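PDB 2GQT: UDP-N-Acetylenolpyruvylglucosamine Reductase from Thermus caldophilus, which uses FAD and NADPH to reduce UDP-N-acetylenolpyruvylglucosamine to UDP-N-acetylmuramate, a step in building the peptidoglycan cell wall. Local coordinates for residues 28-34 with 67-71; 131-135 with 157-161; 189-193 with 229-235; 195-201 with 234-238. All blocks are in the same frame, centred on the assembly; numbering follows the deposited sequence.

Four contacts, two on each side of the chain's centre, bracket the extended FAD. Contacts 1 and 2 belong to the FAD-binding half: their centres are about 15 Å apart, and Leu34 of helix 31-37 joins them by packing on Phe134 and Ile161. Contact 2 runs alongside the adenine. Contacts 3 and 4 follow later in the sequence, within the C-terminal reductase domain, with centres about 8 Å apart; both end on the same stretch leading into strand 236-238 and share Asn234 and Phe235. Contact 4 meets the flavin ring. Contacts 2 and 4 both touch FAD, though their centres lie about 28 Å apart, so the cofactor spans both halves of the enzyme.

Contact 1: residues 28-34 with 67-71; sequences VETREEL and GEFQT
Val28 ends strand 22-28 in an extended conformation, chi1 t, and puts CG1 3.6 Å from CE1 of Phe69. At Glu29 the chain leaves the strand; its CA lies 4.0 Å from that of Gly67, and its O accepts from Glu68 N at 3.0 Å, the one hydrogen bond between the segments. Gly67, with positive phi, has no CB, which here would run into Glu29 CB. Thr30 (chi1 p) is the N-cap: OG1 receives Glu33 N at 3.0 Å, and Glu33 OE2 accepts from Glu29 N, just before the cap, at 2.7 Å. Thr30 O lies at the Phe69 ring edge, 3.6 Å from CE1. Arg31 opens the helix, its CG 3.3 Å from Glu68 OE2, a carboxylate whose salt bridge is with Arg164. A turn further, Leu34 CD2 comes 4.2 Å from Phe69 CZ. Residues 68-69 form a short 3-10 turn, and Phe69, chi1 m, is buried. This is a capped strand-to-helix junction in the FAD-binding domain, where strand 22-28 pairs in parallel with strand 61-65.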
# COMPACT_ATOMS: atom_id res chain seq x y z
N VAL A 28 11.30 3.93 -13.57
CA VAL A 28 12.73 3.66 -13.39
C VAL A 28 12.99 2.16 -13.47
O VAL A 28 12.32 1.39 -12.79
CB VAL A 28 13.20 4.19 -12.00
CG1 VAL A 28 14.56 3.63 -11.62
CG2 VAL A 28 13.21 5.72 -11.98
N GLU A 29 13.97 1.75 -14.28
CA GLU A 29 14.30 0.33 -14.44
C GLU A 29 15.67 -0.08 -13.93
O GLU A 29 15.96 -1.27 -13.80
CB GLU A 29 14.18 -0.07 -15.91
CG GLU A 29 12.76 -0.04 -16.44
CD GLU A 29 12.66 -0.60 -17.85
OE1 GLU A 29 13.69 -0.68 -18.54
OE2 GLU A 29 11.53 -0.94 -18.26
N THR A 30 16.52 0.90 -13.63
CA THR A 30 17.91 0.64 -13.26
C THR A 30 18.36 1.55 -12.13
O THR A 30 17.75 2.58 -11.86
CB THR A 30 18.88 0.86 -14.45
OG1 THR A 30 18.95 2.25 -14.76
CG2 THR A 30 18.44 0.08 -15.69
N ARG A 31 19.47 1.18 -11.50
CA ARG A 31 20.03 2.00 -10.43
C ARG A 31 20.42 3.38 -10.94
O ARG A 31 20.18 4.39 -10.28
CB ARG A 31 21.22 1.30 -9.76
CG ARG A 31 20.90 -0.06 -9.14
CD ARG A 31 21.97 -0.48 -8.15
NE ARG A 31 23.27 0.10 -8.48
CZ ARG A 31 24.30 0.19 -7.66
NH1 ARG A 31 24.23 -0.28 -6.41
NH2 ARG A 31 25.42 0.75 -8.08
N GLU A 32 20.99 3.43 -12.15
CA GLU A 32 21.37 4.70 -12.77
C GLU A 32 20.16 5.58 -13.10
O GLU A 32 20.20 6.80 -12.93
CB GLU A 32 22.25 4.49 -14.00
CG GLU A 32 23.68 4.05 -13.67
CD GLU A 32 24.38 5.00 -12.71
OE1 GLU A 32 24.38 6.22 -12.97
OE2 GLU A 32 24.92 4.52 -11.70
N GLU A 33 19.08 4.95 -13.57
CA GLU A 33 17.85 5.68 -13.84
C GLU A 33 17.24 6.23 -12.54
O GLU A 33 16.75 7.35 -12.52
CB GLU A 33 16.85 4.80 -14.60
CG GLU A 33 17.21 4.60 -16.08
CD GLU A 33 16.30 3.63 -16.81
OE1 GLU A 33 16.58 3.29 -17.99
OE2 GLU A 33 15.29 3.18 -16.22
N LEU A 34 17.32 5.45 -11.46
CA LEU A 34 16.86 5.92 -10.14
C LEU A 34 17.66 7.14 -9.66
O LEU A 34 17.08 8.10 -9.16
CB LEU A 34 16.90 4.81 -9.09
CG LEU A 34 16.27 5.18 -7.74
CD1 LEU A 34 14.81 5.62 -7.90
CD2 LEU A 34 16.39 4.03 -6.77
N GLY A 67 11.55 -2.73 -14.05
CA GLY A 67 12.81 -3.33 -14.49
C GLY A 67 13.44 -4.19 -13.41
O GLY A 67 12.80 -5.09 -12.87
N GLU A 68 14.69 -3.90 -13.07
CA GLU A 68 15.41 -4.70 -12.07
C GLU A 68 14.72 -4.67 -10.70
O GLU A 68 14.89 -5.59 -9.89
CB GLU A 68 16.86 -4.24 -11.95
CG GLU A 68 17.06 -2.92 -11.22
CD GLU A 68 18.51 -2.62 -10.97
OE1 GLU A 68 19.23 -2.32 -11.95
OE2 GLU A 68 18.94 -2.65 -9.80
N PHE A 69 13.92 -3.63 -10.46
CA PHE A 69 13.22 -3.49 -9.18
C PHE A 69 11.97 -4.36 -9.08
O PHE A 69 11.34 -4.40 -8.04
CB PHE A 69 12.91 -2.02 -8.90
CG PHE A 69 14.12 -1.14 -8.91
CD1 PHE A 69 14.34 -0.27 -9.97
CD2 PHE A 69 15.06 -1.20 -7.89
CE1 PHE A 69 15.47 0.55 -10.00
CE2 PHE A 69 16.20 -0.40 -7.92
CZ PHE A 69 16.40 0.47 -8.98
N GLN A 70 11.61 -5.06 -10.17
CA GLN A 70 10.46 -5.97 -10.20
C GLN A 70 10.89 -7.45 -10.28
O GLN A 70 10.06 -8.36 -10.35
CB GLN A 70 9.55 -5.65 -11.39
CG GLN A 70 8.51 -4.56 -11.21
CD GLN A 70 7.69 -4.38 -12.47
OE1 GLN A 70 6.47 -4.58 -12.48
NE2 GLN A 70 8.37 -4.05 -13.56
N THR A 71 12.19 -7.70 -10.29
CA THR A 71 12.63 -9.08 -10.26
C THR A 71 12.84 -9.54 -8.82
O THR A 71 13.05 -8.71 -7.91
CB THR A 71 13.90 -9.30 -11.10
OG1 THR A 71 14.96 -8.56 -10.52
CG2 THR A 71 13.70 -8.82 -12.53

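Contact 2: residues 131-135 with 157-161. With FAD (flavin-adenine dinucleotide), chain C.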
# COMPACT_ATOMS: atom_id res chain seq x y z
N VAL A 131 16.67 -4.67 4.22
CA VAL A 131 15.99 -3.72 3.35
C VAL A 131 17.03 -2.78 2.75
O VAL A 131 17.78 -2.11 3.48
CB VAL A 131 14.96 -2.88 4.14
CG1 VAL A 131 14.23 -1.91 3.21
CG2 VAL A 131 13.95 -3.78 4.86
N GLU A 132 17.06 -2.71 1.42
CA GLU A 132 17.89 -1.73 0.73
C GLU A 132 17.06 -0.46 0.55
O GLU A 132 15.92 -0.52 0.07
CB GLU A 132 18.36 -2.25 -0.62
CG GLU A 132 19.35 -1.33 -1.31
CD GLU A 132 19.76 -1.84 -2.67
OE1 GLU A 132 20.90 -2.33 -2.82
OE2 GLU A 132 18.93 -1.77 -3.59
N VAL A 133 17.63 0.67 0.97
CA VAL A 133 16.97 1.97 0.85
C VAL A 133 17.91 2.93 0.13
O VAL A 133 19.09 3.04 0.48
CB VAL A 133 16.59 2.56 2.23
CG1 VAL A 133 15.88 3.90 2.08
CG2 VAL A 133 15.73 1.60 3.02
N PHE A 134 17.39 3.60 -0.89
CA PHE A 134 18.12 4.62 -1.61
C PHE A 134 17.77 5.97 -1.02
O PHE A 134 16.60 6.37 -0.99
CB PHE A 134 17.75 4.57 -3.10
CG PHE A 134 18.46 5.58 -3.93
CD1 PHE A 134 17.90 6.82 -4.20
CD2 PHE A 134 19.72 5.31 -4.44
CE1 PHE A 134 18.58 7.77 -4.96
CE2 PHE A 134 20.41 6.24 -5.20
CZ PHE A 134 19.83 7.47 -5.47
N HIS A 135 18.78 6.67 -0.51
CA HIS A 135 18.59 8.01 0.02
C HIS A 135 19.90 8.77 -0.04
O HIS A 135 20.97 8.16 -0.01
CB HIS A 135 18.01 7.98 1.45
CG HIS A 135 18.89 7.33 2.48
ND1 HIS A 135 19.71 8.06 3.32
CD2 HIS A 135 19.02 6.04 2.86
CE1 HIS A 135 20.34 7.23 4.14
NE2 HIS A 135 19.93 6.00 3.89
N PRO A 157 14.80 6.56 6.36
CA PRO A 157 15.63 7.74 6.16
C PRO A 157 14.93 8.78 5.29
O PRO A 157 14.20 8.40 4.37
CB PRO A 157 16.86 7.18 5.46
CG PRO A 157 16.96 5.78 5.96
CD PRO A 157 15.54 5.31 6.10
N PRO A 158 15.12 10.08 5.58
CA PRO A 158 14.45 11.12 4.81
C PRO A 158 14.62 10.96 3.30
O PRO A 158 15.75 10.80 2.81
CB PRO A 158 15.12 12.41 5.32
CG PRO A 158 15.57 12.08 6.67
CD PRO A 158 15.94 10.63 6.68
N GLY A 159 13.51 11.00 2.58
CA GLY A 159 13.50 10.82 1.13
C GLY A 159 13.75 9.39 0.68
O GLY A 159 13.86 9.13 -0.52
N GLY A 160 13.79 8.45 1.62
CA GLY A 160 14.19 7.07 1.33
C GLY A 160 13.25 6.34 0.40
O GLY A 160 12.03 6.39 0.55
N ILE A 161 13.84 5.67 -0.59
CA ILE A 161 13.10 4.80 -1.50
C ILE A 161 13.52 3.36 -1.21
O ILE A 161 14.69 3.01 -1.37
CB ILE A 161 13.40 5.16 -2.96
CG1 ILE A 161 13.09 6.64 -3.22
CG2 ILE A 161 12.60 4.25 -3.91
CD1 ILE A 161 13.39 7.09 -4.63
PA FAD C . 1.03 3.27 -2.29
O1A FAD C . -0.39 3.43 -1.93
O2A FAD C . 1.47 3.40 -3.70
O5B FAD C . 1.94 4.26 -1.43
C5B FAD C . 1.75 4.33 -0.01
C4B FAD C . 2.92 5.04 0.63
O4B FAD C . 4.10 4.24 0.44
C3B FAD C . 3.23 6.42 0.03
O3B FAD C . 3.77 7.23 1.07
C2B FAD C . 4.31 6.09 -1.00
O2B FAD C . 5.14 7.21 -1.28
C1B FAD C . 5.10 5.04 -0.25
N9A FAD C . 5.90 4.12 -1.09
C8A FAD C . 5.44 3.30 -2.05
N7A FAD C . 6.47 2.62 -2.57
C5A FAD C . 7.58 2.99 -1.91
C6A FAD C . 8.94 2.66 -2.00
N6A FAD C . 9.41 1.75 -2.87
N1A FAD C . 9.80 3.26 -1.16
C2A FAD C . 9.38 4.17 -0.27
N3A FAD C . 8.11 4.54 -0.16
C4A FAD C . 7.21 3.95 -0.98
N1 FAD C . -3.07 -2.23 4.58
C2 FAD C . -2.72 -3.00 5.67
O2 FAD C . -1.81 -2.63 6.41
N3 FAD C . -3.42 -4.17 5.96
C4 FAD C . -4.46 -4.61 5.15
O4 FAD C . -5.05 -5.66 5.42
C4X FAD C . -4.80 -3.83 4.04
N5 FAD C . -5.84 -4.23 3.21
C5X FAD C . -6.14 -3.48 2.07
C6 FAD C . -7.14 -3.93 1.20
C7 FAD C . -7.45 -3.22 0.05
C7M FAD C . -8.54 -3.73 -0.89
C8 FAD C . -6.75 -2.04 -0.23
C8M FAD C . -7.08 -1.23 -1.50
C9 FAD C . -5.76 -1.59 0.63
C9A FAD C . -5.44 -2.30 1.79
N10 FAD C . -4.44 -1.86 2.67
C10 FAD C . -4.11 -2.65 3.77
C1' FAD C . -3.73 -0.56 2.48
C2' FAD C . -2.53 -0.68 1.53
O2' FAD C . -2.64 -1.86 0.72
C3' FAD C . -1.20 -0.73 2.28
O3' FAD C . -1.01 0.49 3.02
C4' FAD C . -0.02 -0.97 1.33
O4' FAD C . 1.16 -1.22 2.09
C5' FAD C . 0.24 0.20 0.38
O5' FAD C . 1.22 -0.25 -0.57
P FAD C . 1.21 0.36 -2.04
O1P FAD C . 2.35 -0.26 -2.75
O2P FAD C . -0.13 0.32 -2.65
O3P FAD C . 1.61 1.88 -1.69
O HOH W 1 16.32 8.92 -2.69
O HOH W 2 18.31 10.77 3.97
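Two backbone hydrogen bonds pair Phe134 with Ile161: Phe134 N donates to Ile161 O at 2.8 Å, and Ile161 N returns the bond to Phe134 O at 2.9 Å. This is an antiparallel hydrogen-bonded pair, formed where strand 161-171 joins strand 128-135 in the antiparallel sheet of the FAD-binding half. The approach is a type II beta turn, Pro157 to Gly160, closed by Gly160 N on Pro157 O at 2.8 Å; Gly159 takes the positive phi of its third position. Two CA-H...O contacts flank the pair, Val133 CA to Ile161 O at 3.3 Å and Gly160 CA to Phe134 O at 3.4 Å. Water 1 donates to Phe134 O (3.1 Å) and Gly159 O (3.3 Å), tying turn to strand, while water 2 bridges His135 ND1 (3.1 Å) and Pro158 O (2.8 Å). On the other side of the imidazole, NE2 is hydrogen-bonded to Tyr142. Pro157 points CB at the face of the His135 ring in a CH-pi contact, CB 3.5 Å from the centroid and almost on the ring normal. Gly160 CA packs 3.7 Å from Val133 CG1, where a CB would clash. Phe134 and Ile161 project from the same sheet face, and both touch Leu34 of helix 31-37. The turn's end and the strand's start border the cofactor: Gly160 O is 3.6 Å from FAD C2A, and Ile161 CA sits 3.7 Å from adenine N1A.

Contact 3: residues 189-193 with 229-235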
# COMPACT_ATOMS: atom_id res chain seq x y z
N LYS A 189 -13.50 -11.93 4.74
CA LYS A 189 -14.73 -12.15 3.96
C LYS A 189 -15.71 -10.96 3.97
O LYS A 189 -16.43 -10.73 2.99
CB LYS A 189 -15.45 -13.42 4.43
CG LYS A 189 -16.29 -14.12 3.35
CD LYS A 189 -17.78 -13.76 3.43
CE LYS A 189 -18.48 -14.47 4.57
NZ LYS A 189 -19.90 -14.05 4.68
N GLY A 190 -15.73 -10.22 5.07
CA GLY A 190 -16.65 -9.08 5.22
C GLY A 190 -16.25 -7.80 4.51
O GLY A 190 -17.00 -6.82 4.52
N GLN A 191 -15.07 -7.78 3.90
CA GLN A 191 -14.62 -6.62 3.14
C GLN A 191 -15.29 -6.62 1.76
O GLN A 191 -15.74 -7.68 1.29
CB GLN A 191 -13.08 -6.63 3.06
CG GLN A 191 -12.47 -6.47 4.47
CD GLN A 191 -10.98 -6.79 4.55
OE1 GLN A 191 -10.24 -6.66 3.58
NE2 GLN A 191 -10.54 -7.19 5.74
N PRO A 192 -15.44 -5.44 1.13
CA PRO A 192 -16.15 -5.36 -0.14
C PRO A 192 -15.64 -6.36 -1.17
O PRO A 192 -14.43 -6.49 -1.35
CB PRO A 192 -15.87 -3.93 -0.61
CG PRO A 192 -15.73 -3.16 0.66
CD PRO A 192 -15.01 -4.10 1.60
N LYS A 193 -16.57 -7.07 -1.82
CA LYS A 193 -16.25 -8.01 -2.91
C LYS A 193 -15.13 -7.50 -3.83
O LYS A 193 -14.59 -8.26 -4.64
CB LYS A 193 -17.51 -8.35 -3.71
CG LYS A 193 -18.47 -9.28 -2.98
CD LYS A 193 -19.52 -9.88 -3.92
CE LYS A 193 -20.62 -8.87 -4.26
NZ LYS A 193 -21.71 -9.48 -5.07
N SER A 229 -19.36 2.06 1.78
CA SER A 229 -19.77 0.74 1.32
C SER A 229 -20.92 0.16 2.14
O SER A 229 -20.96 0.28 3.36
CB SER A 229 -18.58 -0.21 1.39
OG SER A 229 -18.99 -1.54 1.16
N LEU A 230 -21.86 -0.46 1.44
CA LEU A 230 -22.95 -1.18 2.09
C LEU A 230 -22.47 -2.50 2.72
O LEU A 230 -23.19 -3.10 3.51
CB LEU A 230 -24.09 -1.45 1.09
CG LEU A 230 -24.85 -0.25 0.50
CD1 LEU A 230 -25.77 -0.71 -0.62
CD2 LEU A 230 -25.64 0.49 1.58
N GLU A 231 -21.26 -2.94 2.36
CA GLU A 231 -20.70 -4.21 2.84
C GLU A 231 -19.83 -4.07 4.08
O GLU A 231 -19.71 -5.01 4.87
CB GLU A 231 -19.87 -4.87 1.73
CG GLU A 231 -20.65 -5.35 0.53
CD GLU A 231 -19.74 -5.73 -0.62
OE1 GLU A 231 -19.26 -6.89 -0.65
OE2 GLU A 231 -19.48 -4.86 -1.48
N HIS A 232 -19.20 -2.90 4.24
CA HIS A 232 -18.23 -2.67 5.32
C HIS A 232 -18.08 -1.18 5.56
O HIS A 232 -17.72 -0.44 4.64
CB HIS A 232 -16.88 -3.27 4.93
CG HIS A 232 -15.93 -3.42 6.08
ND1 HIS A 232 -15.48 -2.35 6.83
CD2 HIS A 232 -15.31 -4.51 6.58
CE1 HIS A 232 -14.64 -2.79 7.75
NE2 HIS A 232 -14.52 -4.10 7.62
N GLY A 233 -18.34 -0.75 6.79
CA GLY A 233 -18.37 0.67 7.14
C GLY A 233 -17.08 1.43 6.95
O GLY A 233 -17.10 2.64 6.73
N ASN A 234 -15.95 0.72 7.03
CA ASN A 234 -14.64 1.36 6.91
C ASN A 234 -14.10 1.38 5.48
O ASN A 234 -12.91 1.58 5.25
CB ASN A 234 -13.62 0.72 7.86
CG ASN A 234 -12.50 1.69 8.26
OD1 ASN A 234 -12.61 2.90 8.06
ND2 ASN A 234 -11.42 1.16 8.82
N PHE A 235 -14.98 1.18 4.50
CA PHE A 235 -14.60 1.29 3.10
C PHE A 235 -15.42 2.35 2.39
O PHE A 235 -16.66 2.36 2.46
CB PHE A 235 -14.72 -0.06 2.39
CG PHE A 235 -13.65 -1.04 2.78
CD1 PHE A 235 -13.74 -1.75 3.98
CD2 PHE A 235 -12.55 -1.26 1.96
CE1 PHE A 235 -12.76 -2.65 4.35
CE2 PHE A 235 -11.56 -2.17 2.33
CZ PHE A 235 -11.67 -2.86 3.53
O HOH W 3 -18.37 -8.68 1.65
O HOH W 4 -12.68 -6.82 7.99
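Pro192 lies over the face of the Phe235 ring, its CD 3.5 Å from the ring centroid in a CH-pi contact. The same CD touches His232 CB at 3.9 Å, and Pro192 CG reaches Ser229 OG at 3.7 Å, so the proline fills the concave side of the 229-235 loop. That loop joins strands 226-228 and 236-238 as a beta hairpin of the C-terminal reductase domain. Ser229 N bonds to Phe235 O at 2.8 Å, Ser229 OG takes Glu231 N at 2.9 Å as an ST turn, and a type I turn covers His232 to Phe235. Glu231 reaches across to segment 189-193, its OE1 accepting from Lys193 N at 2.9 Å. Water 3 lies near this carboxylate, 3.0 Å from Glu231 OE1 and 2.8 Å from Gln191 O. Gln191 CG sits 3.8 Å from Phe235 CZ and 4.0 Å from His232 CD2, while Gln191 OE1 is held by Arg188. On its far side, Phe235 comes close to Cys199, the probable catalytic proton donor.

Contact 4: residues 195-201 with 234-238. With FAD (flavin-adenine dinucleotide), chain C.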
# COMPACT_ATOMS: atom_id res chain seq x y z
N LYS A 195 -12.98 -3.18 -4.19
CA LYS A 195 -12.83 -1.82 -4.75
C LYS A 195 -12.67 -0.79 -3.62
O LYS A 195 -13.56 -0.67 -2.78
CB LYS A 195 -13.99 -1.42 -5.69
CG LYS A 195 -15.38 -1.37 -5.05
CD LYS A 195 -16.47 -1.36 -6.11
CE LYS A 195 -17.76 -1.96 -5.60
NZ LYS A 195 -18.79 -2.01 -6.68
N SER A 196 -11.54 -0.07 -3.60
CA SER A 196 -11.27 0.95 -2.56
C SER A 196 -9.79 1.33 -2.46
O SER A 196 -8.97 0.93 -3.29
CB SER A 196 -11.70 0.43 -1.19
OG SER A 196 -10.88 -0.66 -0.79
N ALA A 197 -9.46 2.12 -1.44
CA ALA A 197 -8.08 2.30 -0.99
C ALA A 197 -7.90 1.58 0.35
O ALA A 197 -7.06 1.96 1.18
CB ALA A 197 -7.73 3.77 -0.88
N GLY A 198 -8.69 0.53 0.55
CA GLY A 198 -8.68 -0.23 1.80
C GLY A 198 -9.35 0.55 2.90
O GLY A 198 -10.07 1.51 2.63
N CYS A 199 -9.10 0.16 4.14
CA CYS A 199 -9.68 0.84 5.30
C CYS A 199 -9.42 2.35 5.23
O CYS A 199 -8.27 2.79 5.20
CB CYS A 199 -9.13 0.24 6.60
SG CYS A 199 -9.73 -1.44 6.98
N ALA A 200 -10.50 3.12 5.17
CA ALA A 200 -10.43 4.59 5.14
C ALA A 200 -9.85 5.15 6.42
O ALA A 200 -8.99 6.04 6.38
CB ALA A 200 -11.82 5.19 4.91
N PHE A 201 -10.32 4.63 7.55
CA PHE A 201 -10.02 5.18 8.86
C PHE A 201 -9.19 4.24 9.72
O PHE A 201 -9.24 3.02 9.54
CB PHE A 201 -11.32 5.56 9.59
CG PHE A 201 -12.09 6.66 8.92
CD1 PHE A 201 -13.20 6.37 8.13
CD2 PHE A 201 -11.70 7.98 9.05
CE1 PHE A 201 -13.91 7.38 7.49
CE2 PHE A 201 -12.39 9.00 8.41
CZ PHE A 201 -13.50 8.70 7.64
N ASN A 234 -15.95 0.72 7.03
CA ASN A 234 -14.64 1.36 6.91
C ASN A 234 -14.10 1.38 5.48
O ASN A 234 -12.91 1.58 5.25
CB ASN A 234 -13.62 0.72 7.86
CG ASN A 234 -12.50 1.69 8.26
OD1 ASN A 234 -12.61 2.90 8.06
ND2 ASN A 234 -11.42 1.16 8.82
N PHE A 235 -14.98 1.18 4.50
CA PHE A 235 -14.60 1.29 3.10
C PHE A 235 -15.42 2.35 2.39
O PHE A 235 -16.66 2.36 2.46
CB PHE A 235 -14.72 -0.06 2.39
CG PHE A 235 -13.65 -1.04 2.78
CD1 PHE A 235 -13.74 -1.75 3.98
CD2 PHE A 235 -12.55 -1.26 1.96
CE1 PHE A 235 -12.76 -2.65 4.35
CE2 PHE A 235 -11.56 -2.17 2.33
CZ PHE A 235 -11.67 -2.86 3.53
N ILE A 236 -14.73 3.29 1.76
CA ILE A 236 -15.36 4.22 0.84
C ILE A 236 -15.09 3.72 -0.56
O ILE A 236 -13.93 3.46 -0.95
CB ILE A 236 -14.89 5.67 1.04
CG1 ILE A 236 -15.41 6.18 2.39
CG2 ILE A 236 -15.35 6.56 -0.13
CD1 ILE A 236 -14.74 7.45 2.89
N VAL A 237 -16.15 3.57 -1.33
CA VAL A 237 -16.03 3.03 -2.66
C VAL A 237 -16.36 4.06 -3.74
O VAL A 237 -17.13 5.01 -3.52
CB VAL A 237 -16.84 1.72 -2.80
CG1 VAL A 237 -16.34 0.66 -1.80
CG2 VAL A 237 -18.33 1.99 -2.59
N ASN A 238 -15.74 3.87 -4.90
CA ASN A 238 -15.91 4.71 -6.07
C ASN A 238 -16.87 4.01 -7.02
O ASN A 238 -16.54 2.98 -7.60
CB ASN A 238 -14.53 4.92 -6.72
CG ASN A 238 -14.56 5.83 -7.94
OD1 ASN A 238 -13.50 6.20 -8.46
ND2 ASN A 238 -15.74 6.18 -8.42
PA FAD C . 1.03 3.27 -2.29
O1A FAD C . -0.39 3.43 -1.93
O2A FAD C . 1.47 3.40 -3.70
O5B FAD C . 1.94 4.26 -1.43
C5B FAD C . 1.75 4.33 -0.01
C4B FAD C . 2.92 5.04 0.63
O4B FAD C . 4.10 4.24 0.44
C3B FAD C . 3.23 6.42 0.03
O3B FAD C . 3.77 7.23 1.07
C2B FAD C . 4.31 6.09 -1.00
O2B FAD C . 5.14 7.21 -1.28
C1B FAD C . 5.10 5.04 -0.25
N9A FAD C . 5.90 4.12 -1.09
C8A FAD C . 5.44 3.30 -2.05
N7A FAD C . 6.47 2.62 -2.57
C5A FAD C . 7.58 2.99 -1.91
C6A FAD C . 8.94 2.66 -2.00
N6A FAD C . 9.41 1.75 -2.87
N1A FAD C . 9.80 3.26 -1.16
C2A FAD C . 9.38 4.17 -0.27
N3A FAD C . 8.11 4.54 -0.16
C4A FAD C . 7.21 3.95 -0.98
N1 FAD C . -3.07 -2.23 4.58
C2 FAD C . -2.72 -3.00 5.67
O2 FAD C . -1.81 -2.63 6.41
N3 FAD C . -3.42 -4.17 5.96
C4 FAD C . -4.46 -4.61 5.15
O4 FAD C . -5.05 -5.66 5.42
C4X FAD C . -4.80 -3.83 4.04
N5 FAD C . -5.84 -4.23 3.21
C5X FAD C . -6.14 -3.48 2.07
C6 FAD C . -7.14 -3.93 1.20
C7 FAD C . -7.45 -3.22 0.05
C7M FAD C . -8.54 -3.73 -0.89
C8 FAD C . -6.75 -2.04 -0.23
C8M FAD C . -7.08 -1.23 -1.50
C9 FAD C . -5.76 -1.59 0.63
C9A FAD C . -5.44 -2.30 1.79
N10 FAD C . -4.44 -1.86 2.67
C10 FAD C . -4.11 -2.65 3.77
C1' FAD C . -3.73 -0.56 2.48
C2' FAD C . -2.53 -0.68 1.53
O2' FAD C . -2.64 -1.86 0.72
C3' FAD C . -1.20 -0.73 2.28
O3' FAD C . -1.01 0.49 3.02
C4' FAD C . -0.02 -0.97 1.33
O4' FAD C . 1.16 -1.22 2.09
C5' FAD C . 0.24 0.20 0.38
O5' FAD C . 1.22 -0.25 -0.57
P FAD C . 1.21 0.36 -2.04
O1P FAD C . 2.35 -0.26 -2.75
O2P FAD C . -0.13 0.32 -2.65
O3P FAD C . 1.61 1.88 -1.69
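Asn234 bonds both ways with the active-site loop 195-201 in the C-terminal reductase domain. Its backbone O accepts from Ala200 N at 2.9 Å; its side chain then clasps the Phe201 backbone, OD1 taking Phe201 N at 2.9 Å and ND2 giving to Phe201 O at 3.0 Å. Asn234 N is satisfied within its own loop by His232 ND1. The bonds to segment 195-201 fix the two residues that follow Cys199, probably the proton donor of the reduction, whose CA makes a CA-H...O contact of 3.3 Å with Asn234 O. Cys199 SG is 4.8 Å from the Phe235 centroid, an oblique sulfur-aromatic contact. Ser196 OG accepts from Gly198 N at 2.8 Å, an ST turn, and lies at the Phe235 ring edge, 3.3 Å from CD2; Ser196 O is taken by Thr16. Beyond the polar core, Ala200 CB meets Ile236 CD1 at 4.2 Å. A CB on Gly198 would strike FAD C9, and Gly198 N comes within 3.1 Å of FAD C8M, a flavin methyl.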